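Local atomic coordinates of afamin (Homo sapiens, PDB entry 6FAK), a protein that carries hydrophobic molecules in body fluids, binding vitamin E and keeping lipidated Wnt proteins soluble and active. Residues L138-L142 against V160-E165; I355-L359 against A376-F380; T423-S428 against R524-R528. Residue numbers count along the deposited sequence, not the author numbering.

Contact 1 (L138-L142 against V160-E165); sequences LNHFL and VAVHFE
In the first albumin domain of this all-helical fold, two consecutive helices, 134-148 and 154-171, pack face to face as a helical hairpin. Both segments are regular alpha-helix, with i to i+4 bonds such as Leu142 N to Leu138 O (3.0 Å) and Glu165 N to Ala161 O (2.9 Å). Their axes pass 10.7 Å apart at 128°, steeply inclined but more antiparallel than parallel, and the closest CA atoms are those of Leu142 and Ala161, 6.7 Å apart.

Apolar contacts centre on Ala161, whose small side chain points toward the other helix. Its CB meets Leu142 CD1 at 3.9 Å, Phe141 CE2 at 4.0 Å and Leu138 CD2 at 4.4 Å. Phe141, chi1 t, extends past Ala161 so that CZ lies 4.4 Å from Val160 CG1, at the ring edge.

The aromatic pair Phe141-Phe164 is oblique, centroids 4.9 Å apart and planes at 58°; Phe164 also packs on helix 177-209.

Polar groups add no hydrogen bond across the interface. The carboxylate of Glu165 forms a salt bridge with Arg134, one turn before Leu138, and Glu165 OE2 lies only 3.2 Å from the methyl carbon Leu138 CD1.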
loop_
_atom_site.group_PDB
_atom_site.type_symbol
_atom_site.label_atom_id
_atom_site.label_comp_id
_atom_site.label_asym_id
_atom_site.label_seq_id
_atom_site.Cartn_x
_atom_site.Cartn_y
_atom_site.Cartn_z
ATOM N N LEU A 138 10.008 -22.425 -6.015
ATOM C CA LEU A 138 10.098 -20.989 -6.030
ATOM C C LEU A 138 9.295 -20.415 -7.209
ATOM O O LEU A 138 8.679 -19.369 -7.056
ATOM C CB LEU A 138 11.563 -20.532 -6.075
ATOM C CG LEU A 138 11.888 -19.115 -5.563
ATOM C CD1 LEU A 138 13.000 -19.127 -4.522
ATOM C CD2 LEU A 138 12.240 -18.158 -6.695
ATOM N N ASN A 139 9.320 -21.079 -8.370
ATOM C CA ASN A 139 8.514 -20.660 -9.513
ATOM C C ASN A 139 7.026 -20.633 -9.164
ATOM O O ASN A 139 6.370 -19.643 -9.423
ATOM C CB ASN A 139 8.725 -21.526 -10.747
ATOM C CG ASN A 139 10.020 -21.208 -11.493
ATOM O OD1 ASN A 139 10.654 -20.182 -11.262
ATOM N ND2 ASN A 139 10.409 -22.102 -12.405
ATOM N N HIS A 140 6.519 -21.700 -8.546
ATOM C CA HIS A 140 5.098 -21.772 -8.173
ATOM C C HIS A 140 4.739 -20.781 -7.054
ATOM O O HIS A 140 3.692 -20.112 -7.116
ATOM C CB HIS A 140 4.684 -23.208 -7.812
ATOM C CG HIS A 140 3.198 -23.406 -7.740
ATOM N ND1 HIS A 140 2.470 -24.000 -8.745
ATOM C CD2 HIS A 140 2.305 -23.073 -6.779
ATOM C CE1 HIS A 140 1.192 -24.018 -8.410
ATOM N NE2 HIS A 140 1.067 -23.467 -7.219
ATOM N N PHE A 141 5.612 -20.644 -6.055
ATOM C CA PHE A 141 5.443 -19.598 -4.997
ATOM C C PHE A 141 5.272 -18.167 -5.566
ATOM O O PHE A 141 4.339 -17.453 -5.206
ATOM C CB PHE A 141 6.668 -19.604 -4.055
ATOM C CG PHE A 141 6.734 -18.418 -3.117
ATOM C CD1 PHE A 141 6.011 -18.413 -1.926
ATOM C CD2 PHE A 141 7.506 -17.313 -3.434
ATOM C CE1 PHE A 141 6.048 -17.328 -1.079
ATOM C CE2 PHE A 141 7.562 -16.227 -2.592
ATOM C CZ PHE A 141 6.823 -16.243 -1.417
ATOM N N LEU A 142 6.192 -17.792 -6.451
ATOM C CA LEU A 142 6.232 -16.525 -7.076
ATOM C C LEU A 142 4.994 -16.259 -7.967
ATOM O O LEU A 142 4.432 -15.170 -7.925
ATOM C CB LEU A 142 7.516 -16.405 -7.875
ATOM C CG LEU A 142 8.257 -15.107 -8.048
ATOM C CD1 LEU A 142 8.231 -14.234 -6.807
ATOM C CD2 LEU A 142 9.708 -15.413 -8.458
ATOM N N VAL A 160 11.058 -10.630 -1.349
ATOM C CA VAL A 160 10.137 -11.476 -0.615
ATOM C C VAL A 160 10.413 -12.969 -0.930
ATOM O O VAL A 160 10.485 -13.764 -0.010
ATOM C CB VAL A 160 8.658 -10.997 -0.832
ATOM C CG1 VAL A 160 7.644 -12.029 -0.377
ATOM C CG2 VAL A 160 8.440 -9.717 -0.047
ATOM N N ALA A 161 10.616 -13.335 -2.199
ATOM C CA ALA A 161 10.897 -14.733 -2.584
ATOM C C ALA A 161 12.179 -15.222 -1.954
ATOM O O ALA A 161 12.211 -16.363 -1.469
ATOM C CB ALA A 161 10.988 -14.897 -4.101
ATOM N N VAL A 162 13.191 -14.363 -1.928
ATOM C CA VAL A 162 14.487 -14.687 -1.293
ATOM C C VAL A 162 14.312 -15.001 0.211
ATOM O O VAL A 162 14.809 -16.007 0.698
ATOM C CB VAL A 162 15.536 -13.560 -1.502
ATOM C CG1 VAL A 162 16.730 -13.718 -0.579
ATOM C CG2 VAL A 162 16.025 -13.566 -2.943
ATOM N N HIS A 163 13.631 -14.117 0.927
ATOM C CA HIS A 163 13.374 -14.310 2.341
ATOM C C HIS A 163 12.488 -15.521 2.629
ATOM O O HIS A 163 12.749 -16.266 3.599
ATOM C CB HIS A 163 12.888 -13.030 2.954
ATOM C CG HIS A 163 14.001 -12.058 3.121
ATOM N ND1 HIS A 163 14.580 -11.808 4.344
ATOM C CD2 HIS A 163 14.758 -11.409 2.208
ATOM C CE1 HIS A 163 15.584 -10.962 4.186
ATOM N NE2 HIS A 163 15.712 -10.704 2.898
ATOM N N PHE A 164 11.517 -15.766 1.749
ATOM C CA PHE A 164 10.683 -16.927 1.889
ATOM C C PHE A 164 11.521 -18.200 1.729
ATOM O O PHE A 164 11.363 -19.132 2.503
ATOM C CB PHE A 164 9.432 -16.868 1.004
ATOM C CG PHE A 164 8.193 -16.342 1.735
ATOM C CD1 PHE A 164 7.655 -17.042 2.815
ATOM C CD2 PHE A 164 7.558 -15.154 1.337
ATOM C CE1 PHE A 164 6.515 -16.576 3.466
ATOM C CE2 PHE A 164 6.396 -14.696 1.972
ATOM C CZ PHE A 164 5.885 -15.399 3.052
ATOM N N GLU A 165 12.446 -18.206 0.782
ATOM C CA GLU A 165 13.383 -19.295 0.637
ATOM C C GLU A 165 14.293 -19.548 1.877
ATOM O O GLU A 165 14.548 -20.710 2.251
ATOM C CB GLU A 165 14.223 -19.120 -0.644
ATOM C CG GLU A 165 15.323 -20.170 -0.764
ATOM C CD GLU A 165 15.891 -20.323 -2.161
ATOM O OE1 GLU A 165 16.414 -21.429 -2.443
ATOM O OE2 GLU A 165 15.831 -19.364 -2.966
#

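Contact 2 (I355-L359 against A376-F380); sequences IYKDL and AEDKF
Both segments are alpha-helical, 355-359 within helix 346-363 and 376-380 as the first turn of the long helix 376-417. Their axes approach to 10.3 Å at 138°, a splayed antiparallel crossing that sets the CA of Tyr356 6.9 Å from that of Ala376 and the CA of Ile355 7.5 Å from that of Phe380. Leu359 N to Ile355 O (2.8 Å) and Phe380 N to Ala376 O (3.1 Å) close the two turns.

No hydrogen bond crosses the interface. Leu359, chi1 t and chi2 p, lies between Ala376 and Lys379: its CD2 is 3.5 Å from Ala376 CB and its CD1 3.4 Å from Lys379 CE, where the aliphatic part of the lysine covers the exposed margin. Phe380, chi1 m, directs its ring edge at the partner helix, with CZ 3.7 Å from Tyr356 CD1 and CD1 4.2 Å from Ile355 CG2. Ile355 CG2 also reaches Lys379 CB at 4.0 Å.

Tyr356 stacks on Phe333 and hydrogen-bonds through OH to Phe312 O, while Phe380 meets the ring of Tyr337, so the contact continues into helix 326-339. The arrangement is an antiparallel helix pair of the second albumin domain, made where the helix leading into the third domain begins.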
loop_
_atom_site.group_PDB
_atom_site.type_symbol
_atom_site.label_atom_id
_atom_site.label_comp_id
_atom_site.label_asym_id
_atom_site.label_seq_id
_atom_site.Cartn_x
_atom_site.Cartn_y
_atom_site.Cartn_z
ATOM N N ILE A 355 -0.926 24.909 2.044
ATOM C CA ILE A 355 -1.240 26.105 2.835
ATOM C C ILE A 355 -0.315 27.267 2.480
ATOM O O ILE A 355 -0.778 28.388 2.365
ATOM C CB ILE A 355 -1.222 25.801 4.310
ATOM C CG1 ILE A 355 -2.487 24.994 4.616
ATOM C CG2 ILE A 355 -1.204 27.062 5.173
ATOM C CD1 ILE A 355 -2.399 24.295 5.936
ATOM N N TYR A 356 0.975 26.978 2.341
ATOM C CA TYR A 356 1.952 28.013 1.945
ATOM C C TYR A 356 1.591 28.562 0.557
ATOM O O TYR A 356 1.595 29.783 0.338
ATOM C CB TYR A 356 3.386 27.457 2.016
ATOM C CG TYR A 356 4.472 28.478 1.777
ATOM C CD1 TYR A 356 4.516 29.649 2.523
ATOM C CD2 TYR A 356 5.422 28.288 0.796
ATOM C CE1 TYR A 356 5.499 30.602 2.342
ATOM C CE2 TYR A 356 6.438 29.240 0.606
ATOM C CZ TYR A 356 6.439 30.413 1.371
ATOM O OH TYR A 356 7.400 31.414 1.150
ATOM N N LYS A 357 1.318 27.676 -0.390
ATOM C CA LYS A 357 0.893 28.082 -1.719
ATOM C C LYS A 357 -0.391 28.954 -1.747
ATOM O O LYS A 357 -0.403 30.018 -2.386
ATOM C CB LYS A 357 0.707 26.846 -2.587
ATOM C CG LYS A 357 0.196 27.095 -3.982
ATOM C CD LYS A 357 0.162 25.742 -4.730
ATOM C CE LYS A 357 -0.279 25.929 -6.176
ATOM N NZ LYS A 357 -0.400 24.606 -6.854
ATOM N N ASP A 358 -1.417 28.540 -1.013
ATOM C CA ASP A 358 -2.654 29.343 -0.842
ATOM C C ASP A 358 -2.398 30.684 -0.139
ATOM O O ASP A 358 -2.943 31.717 -0.550
ATOM C CB ASP A 358 -3.746 28.555 -0.085
ATOM C CG ASP A 358 -4.124 27.267 -0.800
ATOM O OD1 ASP A 358 -3.812 27.139 -2.027
ATOM O OD2 ASP A 358 -4.680 26.353 -0.127
ATOM N N LEU A 359 -1.586 30.672 0.911
ATOM C CA LEU A 359 -1.220 31.895 1.616
ATOM C C LEU A 359 -0.621 32.948 0.655
ATOM O O LEU A 359 -0.992 34.155 0.694
ATOM C CB LEU A 359 -0.178 31.574 2.714
ATOM C CG LEU A 359 0.502 32.823 3.326
ATOM C CD1 LEU A 359 -0.418 33.319 4.423
ATOM C CD2 LEU A 359 1.861 32.500 3.873
ATOM N N ALA A 376 3.413 33.192 8.025
ATOM C CA ALA A 376 3.174 31.853 7.515
ATOM C C ALA A 376 3.329 30.757 8.558
ATOM O O ALA A 376 2.522 29.824 8.614
ATOM C CB ALA A 376 4.092 31.560 6.354
ATOM N N GLU A 377 4.325 30.864 9.410
ATOM C CA GLU A 377 4.584 29.786 10.398
ATOM C C GLU A 377 3.434 29.635 11.403
ATOM O O GLU A 377 3.194 28.534 11.892
ATOM C CB GLU A 377 5.919 29.995 11.113
ATOM C CG GLU A 377 7.097 29.814 10.172
ATOM C CD GLU A 377 8.402 30.367 10.749
ATOM O OE1 GLU A 377 8.464 31.585 11.040
ATOM O OE2 GLU A 377 9.376 29.588 10.906
ATOM N N ASP A 378 2.685 30.720 11.654
ATOM C CA ASP A 378 1.472 30.642 12.486
ATOM C C ASP A 378 0.383 29.841 11.807
ATOM O O ASP A 378 -0.376 29.128 12.490
ATOM C CB ASP A 378 0.936 32.041 12.850
ATOM C CG ASP A 378 1.923 32.860 13.683
ATOM O OD1 ASP A 378 2.692 32.282 14.465
ATOM O OD2 ASP A 378 1.929 34.087 13.585
ATOM N N LYS A 379 0.239 29.973 10.472
ATOM C CA LYS A 379 -0.682 29.086 9.781
ATOM C C LYS A 379 -0.237 27.627 9.869
ATOM O O LYS A 379 -1.063 26.760 10.113
ATOM C CB LYS A 379 -0.868 29.463 8.319
ATOM C CG LYS A 379 -1.506 30.808 8.168
ATOM C CD LYS A 379 -2.337 30.937 6.898
ATOM C CE LYS A 379 -2.785 32.366 6.728
ATOM N NZ LYS A 379 -4.054 32.705 7.424
ATOM N N PHE A 380 1.057 27.364 9.678
ATOM C CA PHE A 380 1.576 25.956 9.740
ATOM C C PHE A 380 1.365 25.364 11.123
ATOM O O PHE A 380 0.929 24.202 11.266
ATOM C CB PHE A 380 3.050 25.860 9.389
ATOM C CG PHE A 380 3.453 26.533 8.072
ATOM C CD1 PHE A 380 2.543 26.747 7.027
ATOM C CD2 PHE A 380 4.768 26.887 7.876
ATOM C CE1 PHE A 380 2.955 27.315 5.835
ATOM C CE2 PHE A 380 5.184 27.469 6.700
ATOM C CZ PHE A 380 4.272 27.697 5.674
#

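Contact 3 (T423-S428 against R524-R528); sequences TEELVS and RKTDR
A salt-bridge network bridges two helices of the third albumin domain that lie far apart in sequence, 423-440 and 521-536. Both segments are alpha-helical, and 423-428 is the opening of its helix. The axes come within 9.8 Å and cross at 113°, not far from perpendicular; the closest CA pairs are Val427-Asp527 (6.1 Å) and Thr423-Arg528 (6.2 Å).

Glu424, chi1 and chi2 both m, curls its carboxylate between two arginines one helical turn apart. Arg528 NE donates to Glu424 OE1 in a very short 2.4 Å bond, accompanied by a weak one from Arg528 NH2 to Glu424 OE2 (3.3 Å). Arg524 NH1 reaches the same OE2 of Glu424 at 3.1 Å, and Arg524 NH2 donates to Ser428 OG at 3.0 Å. The Arg524 guanidinium thus spans Glu424 and Ser428, while Val427 CG1 lies over its face, 3.6 Å from Arg524 CZ.

Beneath the charges Val427, chi1 t, fills the apolar centre: CG1 is 3.8 Å from Asp527 CB and CG2 is 4.1 Å from Arg528 CG. Thr423 CG2 packs 3.9 Å from Arg528 CB, its hydroxyl bonding to Asn532 and Lys535; Asp527 forms a salt bridge with Lys407 of helix 376-417. This is a steep helix crossing in the albumin fold, with a valine core flanked by an arginine-glutamate network.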
loop_
_atom_site.group_PDB
_atom_site.type_symbol
_atom_site.label_atom_id
_atom_site.label_comp_id
_atom_site.label_asym_id
_atom_site.label_seq_id
_atom_site.Cartn_x
_atom_site.Cartn_y
_atom_site.Cartn_z
ATOM N N THR A 423 -17.985 -6.650 2.657
ATOM C CA THR A 423 -17.573 -6.944 3.986
ATOM C C THR A 423 -16.104 -7.321 4.090
ATOM O O THR A 423 -15.430 -6.853 5.029
ATOM C CB THR A 423 -18.497 -8.036 4.598
ATOM O OG1 THR A 423 -19.786 -7.443 4.728
ATOM C CG2 THR A 423 -17.994 -8.480 5.929
ATOM N N GLU A 424 -15.598 -8.116 3.148
ATOM C CA GLU A 424 -14.174 -8.512 3.202
ATOM C C GLU A 424 -13.271 -7.292 3.109
ATOM O O GLU A 424 -12.279 -7.189 3.833
ATOM C CB GLU A 424 -13.768 -9.501 2.080
ATOM C CG GLU A 424 -14.218 -10.936 2.295
ATOM C CD GLU A 424 -13.818 -11.462 3.660
ATOM O OE1 GLU A 424 -14.718 -11.649 4.499
ATOM O OE2 GLU A 424 -12.609 -11.596 3.923
ATOM N N GLU A 425 -13.640 -6.344 2.255
ATOM C CA GLU A 425 -12.848 -5.125 2.099
ATOM C C GLU A 425 -12.883 -4.258 3.369
ATOM O O GLU A 425 -11.849 -3.732 3.775
ATOM C CB GLU A 425 -13.306 -4.296 0.871
ATOM C CG GLU A 425 -12.510 -2.998 0.752
ATOM C CD GLU A 425 -12.512 -2.361 -0.624
ATOM O OE1 GLU A 425 -13.351 -2.702 -1.506
ATOM O OE2 GLU A 425 -11.635 -1.484 -0.792
ATOM N N LEU A 426 -14.062 -4.099 3.961
ATOM C CA LEU A 426 -14.247 -3.255 5.120
ATOM C C LEU A 426 -13.443 -3.825 6.282
ATOM O O LEU A 426 -12.839 -3.090 7.010
ATOM C CB LEU A 426 -15.759 -3.093 5.494
ATOM C CG LEU A 426 -16.522 -2.156 4.545
ATOM C CD1 LEU A 426 -18.040 -2.398 4.505
ATOM C CD2 LEU A 426 -16.180 -0.698 4.867
ATOM N N VAL A 427 -13.478 -5.136 6.425
ATOM C CA VAL A 427 -12.685 -5.835 7.408
ATOM C C VAL A 427 -11.186 -5.587 7.216
ATOM O O VAL A 427 -10.521 -5.224 8.169
ATOM C CB VAL A 427 -13.033 -7.348 7.426
ATOM C CG1 VAL A 427 -11.984 -8.142 8.252
ATOM C CG2 VAL A 427 -14.398 -7.546 8.062
ATOM N N SER A 428 -10.668 -5.747 5.998
ATOM C CA SER A 428 -9.268 -5.401 5.661
ATOM C C SER A 428 -8.899 -3.969 6.006
ATOM O O SER A 428 -7.855 -3.732 6.580
ATOM C CB SER A 428 -8.937 -5.676 4.197
ATOM O OG SER A 428 -8.970 -7.058 4.128
ATOM N N ARG A 524 -11.076 -12.618 12.158
ATOM C CA ARG A 524 -11.700 -12.186 10.916
ATOM C C ARG A 524 -13.213 -12.485 10.896
ATOM O O ARG A 524 -13.996 -11.661 10.435
ATOM C CB ARG A 524 -10.978 -12.755 9.674
ATOM C CG ARG A 524 -11.363 -12.035 8.379
ATOM C CD ARG A 524 -10.345 -12.161 7.242
ATOM N NE ARG A 524 -9.452 -11.004 7.176
ATOM C CZ ARG A 524 -9.539 -9.954 6.338
ATOM N NH1 ARG A 524 -10.523 -9.866 5.416
ATOM N NH2 ARG A 524 -8.647 -8.974 6.426
ATOM N N LYS A 525 -13.607 -13.620 11.443
ATOM C CA LYS A 525 -15.021 -13.993 11.608
ATOM C C LYS A 525 -15.819 -13.051 12.485
ATOM O O LYS A 525 -16.967 -12.692 12.164
ATOM C CB LYS A 525 -15.128 -15.416 12.173
ATOM C CG LYS A 525 -16.351 -15.744 13.056
ATOM C CD LYS A 525 -17.676 -15.855 12.276
ATOM C CE LYS A 525 -18.922 -15.514 13.116
ATOM N NZ LYS A 525 -20.211 -15.676 12.369
ATOM N N THR A 526 -15.251 -12.703 13.628
ATOM C CA THR A 526 -15.834 -11.677 14.497
ATOM C C THR A 526 -15.987 -10.318 13.769
ATOM O O THR A 526 -17.028 -9.654 13.884
ATOM C CB THR A 526 -14.964 -11.511 15.739
ATOM O OG1 THR A 526 -14.981 -12.756 16.446
ATOM C CG2 THR A 526 -15.465 -10.364 16.669
ATOM N N ASP A 527 -14.942 -9.957 13.019
ATOM C CA ASP A 527 -14.896 -8.698 12.294
ATOM C C ASP A 527 -15.983 -8.661 11.210
ATOM O O ASP A 527 -16.663 -7.645 11.042
ATOM C CB ASP A 527 -13.503 -8.452 11.722
ATOM C CG ASP A 527 -12.462 -8.143 12.788
ATOM O OD1 ASP A 527 -12.752 -8.032 14.002
ATOM O OD2 ASP A 527 -11.289 -7.983 12.421
ATOM N N ARG A 528 -16.159 -9.773 10.512
ATOM C CA ARG A 528 -17.193 -9.867 9.493
ATOM C C ARG A 528 -18.572 -9.793 10.050
ATOM O O ARG A 528 -19.432 -9.152 9.458
ATOM C CB ARG A 528 -17.128 -11.137 8.667
ATOM C CG ARG A 528 -15.890 -11.308 7.837
ATOM C CD ARG A 528 -16.058 -12.653 7.134
ATOM N NE ARG A 528 -14.860 -13.033 6.419
ATOM C CZ ARG A 528 -13.972 -13.968 6.761
ATOM N NH1 ARG A 528 -14.142 -14.708 7.859
ATOM N NH2 ARG A 528 -12.915 -14.184 5.977
#

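Overall arrangement
Each contact pairs two helices within a different albumin domain, and none touches another. Contacts 1 and 2 lie on opposite sides of the molecular centre, their centres about 48 Å apart; contact 3 is closer to contact 1, about 28 Å between centres. Contact 1 joins consecutive helices and contact 2 helices with one short helix (369-373) between them, both at inclined antiparallel angles, through mainly apolar and aromatic side chains. Contact 2 is the most buried, with a lysine at its margin, whereas contacts 1 and 3 are partly buried. Contact 3 joins helices distant in sequence at a steeper angle and alone has hydrogen bonds and salt bridges between its segments. Helix 376-417, which begins in contact 2, also packs against Asp527 of contact 3.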